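Local atomic coordinates of filamentous hemagglutinin (PDB entry 1RWR), a protein that serves as an adhesin of Bordetella pertussis, the fragment here being its secretion domain, a beta-helix that probably directs export through the two-partner secretion pathway. Residues 9-14 against 34-39; 16-21 against 45-50; 123-128 against 161-166; 139-144 against 203-208; 264-269 against 284-289. All blocks are in the same frame, centred on the assembly; numbering follows the deposited sequence.

Contact 1 (9-14 against 34-39); sequences TQVLQG and NKFQQF
Asn34 OD1 is the best-held polar atom here, gripped by two donors: the hydroxyl of Thr9 and the backbone N-H of Ala24. Thr9 OG1 gives its proton to OD1 at 2.7 Å, arriving in the plane of the amide and on a lone pair, with a C=O...O angle of 122°. The same hydroxyl receives a proton from a water at 2.9 Å from OG1, and that water in turn accepts from Lys35 N, so the bridge ties Thr9 to the backbone just beyond Asn34. At the other end of the amide, Asn34 ND2 gives to Ser32 OG and Leu77 O, which fixes the flip of the group and leaves OD1 facing Thr9.

Thr9 sets OG1 beside its own backbone N (chi1 -53°) and CG2 anti to that N. The methyl is thereby sent toward the ring of Phe36, where CG2 lies 4.0 Å from CZ in an oblique approach. Val11 comes in at the rim instead: its CG2 sits near the ring plane, 4.2 Å from Phe36 CE1, the two side chains crossing at about a right angle. Phe39 CD1 stands 3.5 Å above the plane, over the centre of the Phe36 ring. Pro5, Val21 and Ala78 also touch Phe36.

Past the ring, Gln37 and Gln38 both face Val4 in a classic beta bulge at the corner of the chain. Strand 31-36 is the outermost strand of the long parallel sheet, and strand 10-12 that of the mixed sheet, so the contact joins two sheets at the N-terminal end of the beta-helix.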
# COMPACT_ATOMS: atom_id res chain seq x y z
N THR A 9 -13.83 17.62 3.68
CA THR A 9 -14.19 16.21 3.79
C THR A 9 -15.29 15.97 4.84
O THR A 9 -15.19 16.48 5.96
CB THR A 9 -12.94 15.37 4.11
OG1 THR A 9 -11.92 15.66 3.17
CG2 THR A 9 -13.21 13.87 3.95
N GLN A 10 -16.33 15.24 4.48
CA GLN A 10 -17.33 14.81 5.44
C GLN A 10 -17.45 13.31 5.47
O GLN A 10 -17.11 12.63 4.49
CB GLN A 10 -18.69 15.44 5.12
CG GLN A 10 -18.67 16.98 5.05
CD GLN A 10 -18.47 17.73 6.41
OE1 GLN A 10 -18.82 17.23 7.47
NE2 GLN A 10 -17.95 18.96 6.33
N VAL A 11 -17.87 12.78 6.61
CA VAL A 11 -18.11 11.35 6.75
C VAL A 11 -19.54 11.15 7.24
O VAL A 11 -19.92 11.69 8.29
CB VAL A 11 -17.13 10.66 7.76
CG1 VAL A 11 -17.50 9.22 7.95
CG2 VAL A 11 -15.71 10.76 7.29
N LEU A 12 -20.33 10.41 6.46
CA LEU A 12 -21.65 10.01 6.85
C LEU A 12 -21.54 8.65 7.52
O LEU A 12 -21.19 7.65 6.90
CB LEU A 12 -22.58 9.98 5.63
CG LEU A 12 -22.63 11.28 4.84
CD1 LEU A 12 -23.52 11.09 3.58
CD2 LEU A 12 -23.19 12.38 5.73
N GLN A 13 -21.82 8.68 8.82
CA GLN A 13 -21.67 7.52 9.70
C GLN A 13 -22.64 7.69 10.88
O GLN A 13 -23.22 8.74 11.09
CB GLN A 13 -20.23 7.39 10.22
CG GLN A 13 -19.70 8.59 11.02
CD GLN A 13 -18.19 8.49 11.27
OE1 GLN A 13 -17.66 7.37 11.33
NE2 GLN A 13 -17.51 9.63 11.41
N GLY A 14 -22.78 6.65 11.66
CA GLY A 14 -23.80 6.68 12.69
C GLY A 14 -24.30 5.27 12.85
O GLY A 14 -24.83 4.69 11.91
N ASN A 34 -7.71 14.55 1.19
CA ASN A 34 -8.57 14.49 2.33
C ASN A 34 -7.74 14.34 3.59
O ASN A 34 -6.98 13.38 3.72
CB ASN A 34 -9.49 13.30 2.21
CG ASN A 34 -10.36 13.40 0.99
OD1 ASN A 34 -11.39 14.09 1.05
ND2 ASN A 34 -9.89 12.84 -0.17
N LYS A 35 -7.82 15.32 4.48
CA LYS A 35 -7.10 15.26 5.76
C LYS A 35 -8.04 14.78 6.81
O LYS A 35 -9.23 15.13 6.82
CB LYS A 35 -6.50 16.62 6.13
CG LYS A 35 -5.29 17.00 5.27
CD LYS A 35 -4.85 18.41 5.53
CE LYS A 35 -3.68 18.81 4.65
NZ LYS A 35 -2.38 18.37 5.27
N PHE A 36 -7.52 13.96 7.71
CA PHE A 36 -8.24 13.38 8.82
C PHE A 36 -7.44 13.50 10.09
O PHE A 36 -6.23 13.27 10.10
CB PHE A 36 -8.43 11.88 8.59
CG PHE A 36 -9.37 11.53 7.49
CD1 PHE A 36 -10.69 11.27 7.76
CD2 PHE A 36 -8.92 11.46 6.17
CE1 PHE A 36 -11.59 10.94 6.73
CE2 PHE A 36 -9.81 11.11 5.16
CZ PHE A 36 -11.13 10.86 5.45
N GLN A 37 -8.13 13.83 11.17
CA GLN A 37 -7.55 13.72 12.51
C GLN A 37 -7.31 12.25 12.88
O GLN A 37 -6.26 11.92 13.46
CB GLN A 37 -8.49 14.37 13.52
CG GLN A 37 -7.87 14.67 14.85
CD GLN A 37 -8.29 13.70 15.92
OE1 GLN A 37 -9.49 13.39 16.06
NE2 GLN A 37 -7.32 13.21 16.69
N GLN A 38 -8.29 11.40 12.53
CA GLN A 38 -8.27 9.96 12.72
C GLN A 38 -8.83 9.27 11.47
O GLN A 38 -9.87 9.69 10.94
CB GLN A 38 -9.14 9.56 13.93
CG GLN A 38 -8.54 9.98 15.25
CD GLN A 38 -9.31 9.44 16.41
OE1 GLN A 38 -9.19 8.25 16.75
NE2 GLN A 38 -10.13 10.30 17.01
N PHE A 39 -8.11 8.25 10.99
CA PHE A 39 -8.59 7.42 9.86
C PHE A 39 -8.42 5.95 10.16
O PHE A 39 -7.28 5.45 10.33
CB PHE A 39 -7.86 7.77 8.57
CG PHE A 39 -8.46 7.13 7.37
CD1 PHE A 39 -9.51 7.74 6.70
CD2 PHE A 39 -8.01 5.88 6.93
CE1 PHE A 39 -10.11 7.13 5.61
CE2 PHE A 39 -8.64 5.24 5.86
CZ PHE A 39 -9.68 5.87 5.21
O HOH W 1 -9.80 17.35 4.14

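Contact 2 (16-21 against 45-50); sequences NKVPVV and GVVFNN
Val21 and Val46 meet methyl to methyl, their side chains crossing obliquely with Val21 CG2 3.7 Å from Val46 CG2. Both torsions serve the meeting: Val21 holds CG1 anti to its backbone N, which leaves CG2 beside that N, whereas Val46 (chi1 62°) puts CG1 in the crowded position and turns CG2 across the strands. Val46 CG2 also lies 4.3 Å from Pro19 CG. On the same face as Val21, Phe48 CD1 approaches Val21 CB obliquely, at 4.1 Å.

Val20 and Val47 occupy the other face. Val20 CG1 reaches forward to Asn49 CB at 3.8 Å, again crossing obliquely, while the amide of Asn49 turns to Asn22 OD1 and Thr64 O. The backbones beneath are paired in parallel: Val47 N gives to Pro19 O, Val21 N to Val47 O at 2.8 Å, and Asn49 N to Val21 O. The middle bond runs nearly along the C=O axis, with an N-H...O angle of 166°.

Strand 20-22 thus lies between antiparallel strand 10-12 and strand 45-50, which is itself followed by strand 91-96; Leu63 covers the Val20 and Val47 face, and Leu101 packs on Phe48.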
# COMPACT_ATOMS: atom_id res chain seq x y z
N ASN A 16 -24.99 1.60 12.87
CA ASN A 16 -24.74 0.41 12.07
C ASN A 16 -24.46 0.73 10.57
O ASN A 16 -24.18 -0.17 9.76
CB ASN A 16 -25.94 -0.55 12.22
CG ASN A 16 -25.54 -2.02 12.09
OD1 ASN A 16 -24.86 -2.41 11.14
ND2 ASN A 16 -25.98 -2.84 13.04
N LYS A 17 -24.54 2.01 10.21
CA LYS A 17 -24.24 2.46 8.84
C LYS A 17 -22.79 2.17 8.43
O LYS A 17 -21.88 2.43 9.21
CB LYS A 17 -24.49 3.97 8.72
CG LYS A 17 -24.01 4.54 7.40
CD LYS A 17 -24.12 6.03 7.27
CE LYS A 17 -23.86 6.41 5.84
NZ LYS A 17 -24.91 5.88 4.93
N VAL A 18 -22.58 1.68 7.21
CA VAL A 18 -21.22 1.56 6.67
C VAL A 18 -20.83 3.00 6.32
O VAL A 18 -21.56 3.67 5.61
CB VAL A 18 -21.18 0.62 5.44
CG1 VAL A 18 -19.82 0.61 4.80
CG2 VAL A 18 -21.57 -0.80 5.86
N PRO A 19 -19.71 3.50 6.84
CA PRO A 19 -19.37 4.91 6.63
C PRO A 19 -19.12 5.29 5.18
O PRO A 19 -18.61 4.46 4.44
CB PRO A 19 -18.08 5.12 7.45
CG PRO A 19 -17.61 3.82 7.80
CD PRO A 19 -18.73 2.79 7.66
N VAL A 20 -19.54 6.50 4.81
CA VAL A 20 -19.40 7.04 3.47
C VAL A 20 -18.54 8.29 3.64
O VAL A 20 -18.91 9.20 4.39
CB VAL A 20 -20.75 7.43 2.83
CG1 VAL A 20 -20.53 8.20 1.52
CG2 VAL A 20 -21.63 6.23 2.63
N VAL A 21 -17.41 8.33 2.94
CA VAL A 21 -16.55 9.49 2.93
C VAL A 21 -16.92 10.33 1.74
O VAL A 21 -16.70 9.92 0.59
CB VAL A 21 -15.05 9.09 2.84
CG1 VAL A 21 -14.20 10.33 2.81
CG2 VAL A 21 -14.66 8.19 3.99
N GLY A 45 -16.17 -2.36 5.88
CA GLY A 45 -15.28 -1.45 5.17
C GLY A 45 -15.76 -0.02 5.18
O GLY A 45 -16.37 0.44 6.12
N VAL A 46 -15.49 0.68 4.09
CA VAL A 46 -15.79 2.10 3.95
C VAL A 46 -16.08 2.36 2.48
O VAL A 46 -15.51 1.69 1.62
CB VAL A 46 -14.62 3.04 4.43
CG1 VAL A 46 -13.32 2.86 3.64
CG2 VAL A 46 -15.02 4.49 4.44
N VAL A 47 -16.94 3.33 2.21
CA VAL A 47 -17.22 3.74 0.85
C VAL A 47 -16.66 5.15 0.63
O VAL A 47 -17.07 6.08 1.33
CB VAL A 47 -18.73 3.70 0.57
CG1 VAL A 47 -19.05 4.22 -0.86
CG2 VAL A 47 -19.24 2.32 0.77
N PHE A 48 -15.81 5.31 -0.38
CA PHE A 48 -15.36 6.61 -0.81
C PHE A 48 -16.32 7.11 -1.88
O PHE A 48 -16.51 6.46 -2.90
CB PHE A 48 -13.95 6.56 -1.40
CG PHE A 48 -12.90 6.27 -0.39
CD1 PHE A 48 -12.37 7.28 0.38
CD2 PHE A 48 -12.49 4.96 -0.20
CE1 PHE A 48 -11.37 6.98 1.33
CE2 PHE A 48 -11.54 4.66 0.73
CZ PHE A 48 -10.97 5.67 1.50
N ASN A 49 -16.92 8.27 -1.66
CA ASN A 49 -17.98 8.74 -2.56
C ASN A 49 -17.41 9.57 -3.68
O ASN A 49 -17.21 10.76 -3.53
CB ASN A 49 -19.09 9.50 -1.79
CG ASN A 49 -20.32 9.79 -2.66
OD1 ASN A 49 -20.31 9.59 -3.88
ND2 ASN A 49 -21.38 10.29 -2.02
N ASN A 50 -17.17 8.93 -4.82
CA ASN A 50 -16.69 9.63 -6.02
C ASN A 50 -17.81 9.72 -7.07
O ASN A 50 -17.55 9.59 -8.29
CB ASN A 50 -15.49 8.88 -6.59
CG ASN A 50 -14.57 9.74 -7.43
OD1 ASN A 50 -14.50 10.97 -7.31
ND2 ASN A 50 -13.76 9.06 -8.26

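Contact 3 (123-128 against 161-166); sequences TLTTGR and DVVARL
Thr125 lies alongside Val163, the two side chains pointing the same way, and its OG1 comes 3.7 Å from Val163 CB. With OG1 anti to the backbone N (chi1 -172°) and CG2 in the crowded position, the hydroxyl turns across to the neighbouring strand and gives its proton to Val163 O at 2.8 Å. It approaches from above the carbonyl plane, 30° out of it. Thr126 N, by contrast, meets the same oxygen in the plane, at 3.0 Å, so Val163 O is gripped twice. Thr125 OG1 also accepts from Gly127 N at 2.9 Å, an ST turn that bends the chain out of the strand.

Before this turn the pairing is regular and parallel: Leu124 N gives to Asp161 O, and Val163 N to Leu124 O at 2.9 Å, both nearly along the C=O axes. Thr123 and Asp161 also lie side by side, and a water spans their polar ends, 2.6 Å from Thr123 OG1, while giving a proton to Asp161 OD2. Farther along, Thr126 OG1 packs 3.4 Å from Ala164 CB; its main hydrogen bond is to Gln142 O, and Arg165 N gives it only a weak one.

The strands are neighbours in the long parallel sheet of the beta-helix, with Leu138 and Val140 on the Thr125 side. Asp161 is buried but pairs with Arg198 and is hydrogen-bonded to Tyr193 OH; together with the water, these partners would favour the ionised carboxylate. Thr125 OG1 serves the backbone both ways, as donor and as acceptor, where the strand ends.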
# COMPACT_ATOMS: atom_id res chain seq x y z
N THR A 123 -2.17 2.34 -2.55
CA THR A 123 -0.92 2.60 -1.85
C THR A 123 -1.18 2.84 -0.37
O THR A 123 -2.05 3.68 -0.01
CB THR A 123 -0.30 3.84 -2.43
OG1 THR A 123 -0.20 3.71 -3.87
CG2 THR A 123 1.08 4.15 -1.87
N LEU A 124 -0.46 2.11 0.49
CA LEU A 124 -0.48 2.30 1.93
C LEU A 124 0.87 2.83 2.32
O LEU A 124 1.89 2.22 2.00
CB LEU A 124 -0.75 0.98 2.64
CG LEU A 124 -2.04 0.29 2.24
CD1 LEU A 124 -2.20 -0.98 3.11
CD2 LEU A 124 -3.23 1.26 2.39
N THR A 125 0.90 3.97 2.99
CA THR A 125 2.17 4.63 3.23
C THR A 125 2.23 5.29 4.61
O THR A 125 1.22 5.75 5.14
CB THR A 125 2.51 5.64 2.06
OG1 THR A 125 3.83 6.13 2.23
CG2 THR A 125 1.61 6.86 2.11
N THR A 126 3.42 5.32 5.19
CA THR A 126 3.67 6.21 6.33
C THR A 126 4.39 7.48 5.90
O THR A 126 4.82 8.25 6.76
CB THR A 126 4.47 5.53 7.43
OG1 THR A 126 5.77 5.15 6.92
CG2 THR A 126 3.77 4.28 7.85
N GLY A 127 4.49 7.72 4.60
CA GLY A 127 5.02 8.99 4.10
C GLY A 127 4.09 10.17 4.28
O GLY A 127 2.85 10.04 4.24
N ARG A 128 4.68 11.35 4.51
CA ARG A 128 3.95 12.58 4.49
C ARG A 128 3.78 13.04 3.03
O ARG A 128 4.76 13.22 2.33
CB ARG A 128 4.69 13.64 5.30
CG ARG A 128 4.03 14.95 5.32
CD ARG A 128 2.70 14.92 6.03
NE ARG A 128 2.82 14.75 7.50
CZ ARG A 128 1.87 14.24 8.26
NH1 ARG A 128 0.71 13.79 7.72
NH2 ARG A 128 2.07 14.17 9.56
N ASP A 161 0.92 -1.14 -3.33
CA ASP A 161 2.22 -0.64 -2.88
C ASP A 161 2.12 -0.34 -1.41
O ASP A 161 1.12 0.27 -0.93
CB ASP A 161 2.61 0.66 -3.57
CG ASP A 161 3.11 0.48 -4.97
OD1 ASP A 161 3.16 -0.67 -5.50
OD2 ASP A 161 3.51 1.50 -5.63
N VAL A 162 3.16 -0.76 -0.69
CA VAL A 162 3.33 -0.49 0.74
C VAL A 162 4.66 0.25 0.87
O VAL A 162 5.71 -0.29 0.51
CB VAL A 162 3.39 -1.75 1.57
CG1 VAL A 162 3.66 -1.40 3.02
CG2 VAL A 162 2.11 -2.55 1.48
N VAL A 163 4.60 1.50 1.33
CA VAL A 163 5.75 2.41 1.32
C VAL A 163 5.92 3.03 2.71
O VAL A 163 5.11 3.84 3.14
CB VAL A 163 5.55 3.50 0.23
CG1 VAL A 163 6.80 4.36 0.11
CG2 VAL A 163 5.21 2.84 -1.11
N ALA A 164 6.92 2.60 3.46
CA ALA A 164 6.99 2.92 4.89
C ALA A 164 8.43 2.87 5.34
O ALA A 164 9.32 2.42 4.59
CB ALA A 164 6.15 1.95 5.71
N ARG A 165 8.70 3.32 6.57
CA ARG A 165 10.06 3.26 7.04
C ARG A 165 10.44 1.81 7.29
O ARG A 165 11.52 1.39 6.92
CB ARG A 165 10.28 4.13 8.28
CG ARG A 165 11.76 4.36 8.63
CD ARG A 165 12.47 5.28 7.60
NE ARG A 165 13.92 5.30 7.69
CZ ARG A 165 14.66 6.13 8.47
NH1 ARG A 165 14.11 6.93 9.36
NH2 ARG A 165 15.98 6.09 8.40
N LEU A 166 9.55 1.10 7.95
CA LEU A 166 9.66 -0.34 8.19
C LEU A 166 8.39 -1.05 7.76
O LEU A 166 7.29 -0.50 7.83
CB LEU A 166 9.86 -0.62 9.68
CG LEU A 166 11.09 0.00 10.37
CD1 LEU A 166 11.01 -0.30 11.87
CD2 LEU A 166 12.43 -0.47 9.79
O HOH W 2 2.07 3.97 -5.10

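Contact 4 (139-144 against 203-208); sequences DVQQGT and IAAGAR
The closer-packed part of this contact gathers round the tip of Ile203. Its CG1 stands in the crowded position between backbone N and carbonyl carbon (chi1 64°), and the extended chain beyond carries CD1 over to segment 139-144. There the methyl lies 3.8 Å from Val140 O and 3.9 Å from Asp139 OD1, with Gln141 CG also close at 4.1 Å. Asp139 and Gln141 each cross Ile203 at about a right angle. The carboxylate of Asp139 has its own partner in Arg192, a salt bridge that probably keeps it charged beside the methyl.

Strand 135-140 and strand 199-202, which leads into Ile203, belong to a four-stranded antiparallel sheet set apart from the parallel sheets of the beta-helix, with strand 191-194 running between them.

Beyond Ile203 the packing loosens toward solvent. Gln141 is exposed, its chain extended past CG, and NE2 gives a bent hydrogen bond to Ala204 O at 3.0 Å, with an N-H...O angle of 140°. The donor arrives in the carbonyl plane on a lone pair, although that oxygen lies 25° out of the Gln141 amide plane. Ala205 CB faces Gln141 CB at 4.2 Å. Farther out a water takes over, giving a proton to Gln141 O at 2.6 Å and accepting weakly from Ala207 N. Arg165 NH1 hydrogen-bonds both Gln141 O and Ala207 O, tying the two segments together.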
# COMPACT_ATOMS: atom_id res chain seq x y z
N ASP A 139 6.96 11.48 1.38
CA ASP A 139 8.25 11.56 2.05
C ASP A 139 8.20 10.71 3.29
O ASP A 139 7.64 11.08 4.31
CB ASP A 139 8.59 12.99 2.42
CG ASP A 139 8.96 13.79 1.23
OD1 ASP A 139 9.63 13.22 0.34
OD2 ASP A 139 8.58 14.97 1.11
N VAL A 140 8.81 9.55 3.16
CA VAL A 140 8.88 8.60 4.25
C VAL A 140 10.08 8.86 5.13
O VAL A 140 11.22 8.70 4.71
CB VAL A 140 8.97 7.14 3.70
CG1 VAL A 140 8.98 6.20 4.87
CG2 VAL A 140 7.80 6.85 2.77
N GLN A 141 9.81 9.24 6.38
CA GLN A 141 10.86 9.39 7.38
C GLN A 141 10.62 8.56 8.62
O GLN A 141 11.54 8.40 9.42
CB GLN A 141 11.02 10.85 7.75
CG GLN A 141 11.50 11.65 6.53
CD GLN A 141 11.61 13.08 6.84
OE1 GLN A 141 10.60 13.77 6.96
NE2 GLN A 141 12.83 13.55 7.03
N GLN A 142 9.41 8.06 8.81
CA GLN A 142 9.09 7.26 9.98
C GLN A 142 7.91 6.37 9.69
O GLN A 142 7.26 6.54 8.67
CB GLN A 142 8.76 8.14 11.17
CG GLN A 142 7.53 9.03 10.98
CD GLN A 142 7.32 9.95 12.15
OE1 GLN A 142 7.58 11.14 12.06
NE2 GLN A 142 6.91 9.41 13.26
N GLY A 143 7.64 5.43 10.60
CA GLY A 143 6.40 4.66 10.59
C GLY A 143 6.57 3.27 10.07
O GLY A 143 7.35 3.02 9.16
N THR A 144 5.76 2.37 10.61
CA THR A 144 5.69 0.96 10.18
C THR A 144 4.32 0.64 9.57
O THR A 144 3.29 1.08 10.09
CB THR A 144 5.90 0.08 11.39
OG1 THR A 144 7.22 0.31 11.95
CG2 THR A 144 5.81 -1.40 11.02
N ILE A 203 16.10 9.73 0.93
CA ILE A 203 16.12 11.07 1.52
C ILE A 203 16.71 10.99 2.95
O ILE A 203 16.82 9.92 3.56
CB ILE A 203 14.71 11.72 1.53
CG1 ILE A 203 13.72 10.94 2.41
CG2 ILE A 203 14.19 11.92 0.10
CD1 ILE A 203 12.38 11.61 2.54
N ALA A 204 17.13 12.14 3.46
CA ALA A 204 17.59 12.24 4.84
C ALA A 204 16.44 12.17 5.85
O ALA A 204 15.36 12.71 5.66
CB ALA A 204 18.36 13.57 5.00
N ALA A 205 16.69 11.54 6.96
CA ALA A 205 15.72 11.52 8.03
C ALA A 205 16.39 11.89 9.32
O ALA A 205 17.62 11.77 9.45
CB ALA A 205 15.11 10.15 8.15
N GLY A 206 15.57 12.21 10.29
CA GLY A 206 16.02 12.66 11.59
C GLY A 206 16.53 11.57 12.47
O GLY A 206 17.26 11.82 13.42
N ALA A 207 16.11 10.35 12.18
CA ALA A 207 16.60 9.19 12.88
C ALA A 207 16.68 8.01 11.93
O ALA A 207 16.15 8.04 10.83
CB ALA A 207 15.64 8.86 14.02
N ARG A 208 17.41 7.00 12.38
CA ARG A 208 17.45 5.72 11.70
C ARG A 208 16.11 5.00 11.77
O ARG A 208 15.21 5.33 12.57
CB ARG A 208 18.56 4.87 12.29
CG ARG A 208 18.19 4.30 13.62
CD ARG A 208 19.33 3.62 14.31
NE ARG A 208 18.79 2.80 15.37
CZ ARG A 208 19.51 2.21 16.29
NH1 ARG A 208 20.82 2.33 16.31
NH2 ARG A 208 18.89 1.47 17.20
O HOH W 3 13.00 9.74 11.16

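Contact 5 (264-269 against 284-289); sequences GDATVQ and GKLASG
Four sound hydrogen bonds satisfy the backbone between segments 264-269 and 284-289, alternating in direction as parallel pairing requires. Ala266 N gives to Lys285 O, Ala287 N to Ala266 O, Val268 N to Ala287 O and Gly289 N to Val268 O, each at 3.0 Å between N and O and each in the carbonyl plane. The straightest is the first, with an N-H...O angle of 161°. CA-H groups supplement the acceptors: Leu286 CA stands 3.3 Å from Ala266 O, and Ser288 CA 3.1 Å from Val268 O.

At the start of the pairing the bonds slacken. Gly284 N makes a weak, bent bond to Gly264 O, and Lys285 N a weak one to Asp265 OD1 at 3.4 Å. Asp265 and Lys285 lie side by side, pointing the same way, with OD1 3.5 Å from Lys285 CB. The lysine chain then bends at chi3 (-63°), and its NZ stays 5.1 Å from Asp265 OD2; no salt bridge forms, though the opposite charges may still attract weakly. Lys285 O has a second donor in a water that also bonds Thr267 OG1. Ser288 OG, anti to its backbone N, finds its partners in Gly271 O and Ala292 N.

On the face opposite Asp265 and Thr267, Ala266 CB meets Leu286 CD2 at 3.7 Å, and Leu273 packs against Ala266, Val268 and Leu286. Parallel strands 3° apart on successive turns, with Ala266 against Leu286 and both packed on Leu273 of another sheet, fit the coils of a right-handed parallel beta-helix.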
# COMPACT_ATOMS: atom_id res chain seq x y z
N GLY A 264 13.14 -17.07 1.66
CA GLY A 264 12.79 -18.48 1.59
C GLY A 264 12.66 -18.94 0.15
O GLY A 264 13.60 -18.81 -0.64
N ASP A 265 11.54 -19.55 -0.19
CA ASP A 265 11.27 -20.01 -1.55
C ASP A 265 10.80 -18.85 -2.41
O ASP A 265 9.98 -18.03 -1.97
CB ASP A 265 10.20 -21.10 -1.54
CG ASP A 265 10.64 -22.33 -0.82
OD1 ASP A 265 11.84 -22.53 -0.63
OD2 ASP A 265 9.82 -23.16 -0.39
N ALA A 266 11.27 -18.77 -3.64
CA ALA A 266 10.76 -17.76 -4.59
C ALA A 266 10.75 -18.37 -5.98
O ALA A 266 11.74 -18.99 -6.38
CB ALA A 266 11.63 -16.49 -4.59
N THR A 267 9.66 -18.15 -6.70
CA THR A 267 9.46 -18.74 -8.02
C THR A 267 8.86 -17.74 -8.96
O THR A 267 7.89 -17.10 -8.63
CB THR A 267 8.49 -19.90 -7.88
OG1 THR A 267 8.96 -20.83 -6.89
CG2 THR A 267 8.35 -20.69 -9.18
N VAL A 268 9.43 -17.64 -10.16
CA VAL A 268 8.84 -16.84 -11.22
C VAL A 268 8.54 -17.76 -12.39
O VAL A 268 9.41 -18.50 -12.80
CB VAL A 268 9.83 -15.76 -11.67
CG1 VAL A 268 9.26 -14.90 -12.79
CG2 VAL A 268 10.27 -14.91 -10.47
N GLN A 269 7.33 -17.66 -12.96
CA GLN A 269 6.95 -18.59 -14.05
C GLN A 269 7.64 -18.28 -15.38
O GLN A 269 8.15 -19.19 -16.06
CB GLN A 269 5.44 -18.64 -14.26
CG GLN A 269 4.66 -18.87 -12.97
CD GLN A 269 5.08 -20.14 -12.24
OE1 GLN A 269 5.51 -21.10 -12.87
NE2 GLN A 269 4.98 -20.14 -10.90
N GLY A 284 16.46 -19.61 -0.08
CA GLY A 284 16.14 -21.01 0.13
C GLY A 284 16.10 -21.88 -1.12
O GLY A 284 17.04 -22.69 -1.30
N LYS A 285 14.98 -21.91 -1.84
CA LYS A 285 14.88 -22.56 -3.16
C LYS A 285 14.37 -21.50 -4.14
O LYS A 285 13.28 -20.95 -3.94
CB LYS A 285 13.91 -23.76 -3.21
CG LYS A 285 14.32 -24.98 -2.33
CD LYS A 285 13.57 -26.28 -2.69
CE LYS A 285 12.06 -26.17 -2.46
NZ LYS A 285 11.29 -27.47 -2.58
N LEU A 286 15.13 -21.25 -5.20
CA LEU A 286 14.70 -20.34 -6.25
C LEU A 286 14.38 -21.14 -7.53
O LEU A 286 15.07 -22.11 -7.86
CB LEU A 286 15.78 -19.31 -6.56
CG LEU A 286 16.27 -18.49 -5.37
CD1 LEU A 286 17.39 -17.58 -5.80
CD2 LEU A 286 15.11 -17.65 -4.80
N ALA A 287 13.35 -20.72 -8.26
CA ALA A 287 13.06 -21.35 -9.55
C ALA A 287 12.48 -20.34 -10.49
O ALA A 287 11.80 -19.42 -10.06
CB ALA A 287 12.15 -22.51 -9.39
N SER A 288 12.82 -20.48 -11.77
CA SER A 288 12.27 -19.67 -12.84
C SER A 288 11.91 -20.64 -13.97
O SER A 288 12.72 -21.52 -14.33
CB SER A 288 13.27 -18.61 -13.30
OG SER A 288 12.79 -17.86 -14.42
N GLY A 289 10.70 -20.53 -14.52
CA GLY A 289 10.24 -21.51 -15.50
C GLY A 289 10.93 -21.40 -16.85
O GLY A 289 10.74 -22.28 -17.76
O HOH W 4 11.21 -22.08 -5.53

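From the N terminus, contact 1 closes a loop by bringing 34-39 back to 9-14, and contact 2 crosses it, since 16-21 lies within that loop and pairs outside it with 45-50. They touch where Leu12 N meets Val20 O, inside the mixed sheet; it is contact 1 itself that joins this sheet to strand 31-36, the first of the long parallel sheet. Contact 3 follows in series near the middle of the chain and is crossed by contact 4, whose 139-144 falls between 123-128 and 161-166; Thr126 and Arg165 link that coil to the antiparallel extension. Contact 5 closes a short loop at the far end, its centre about 43 Å from that of contact 1.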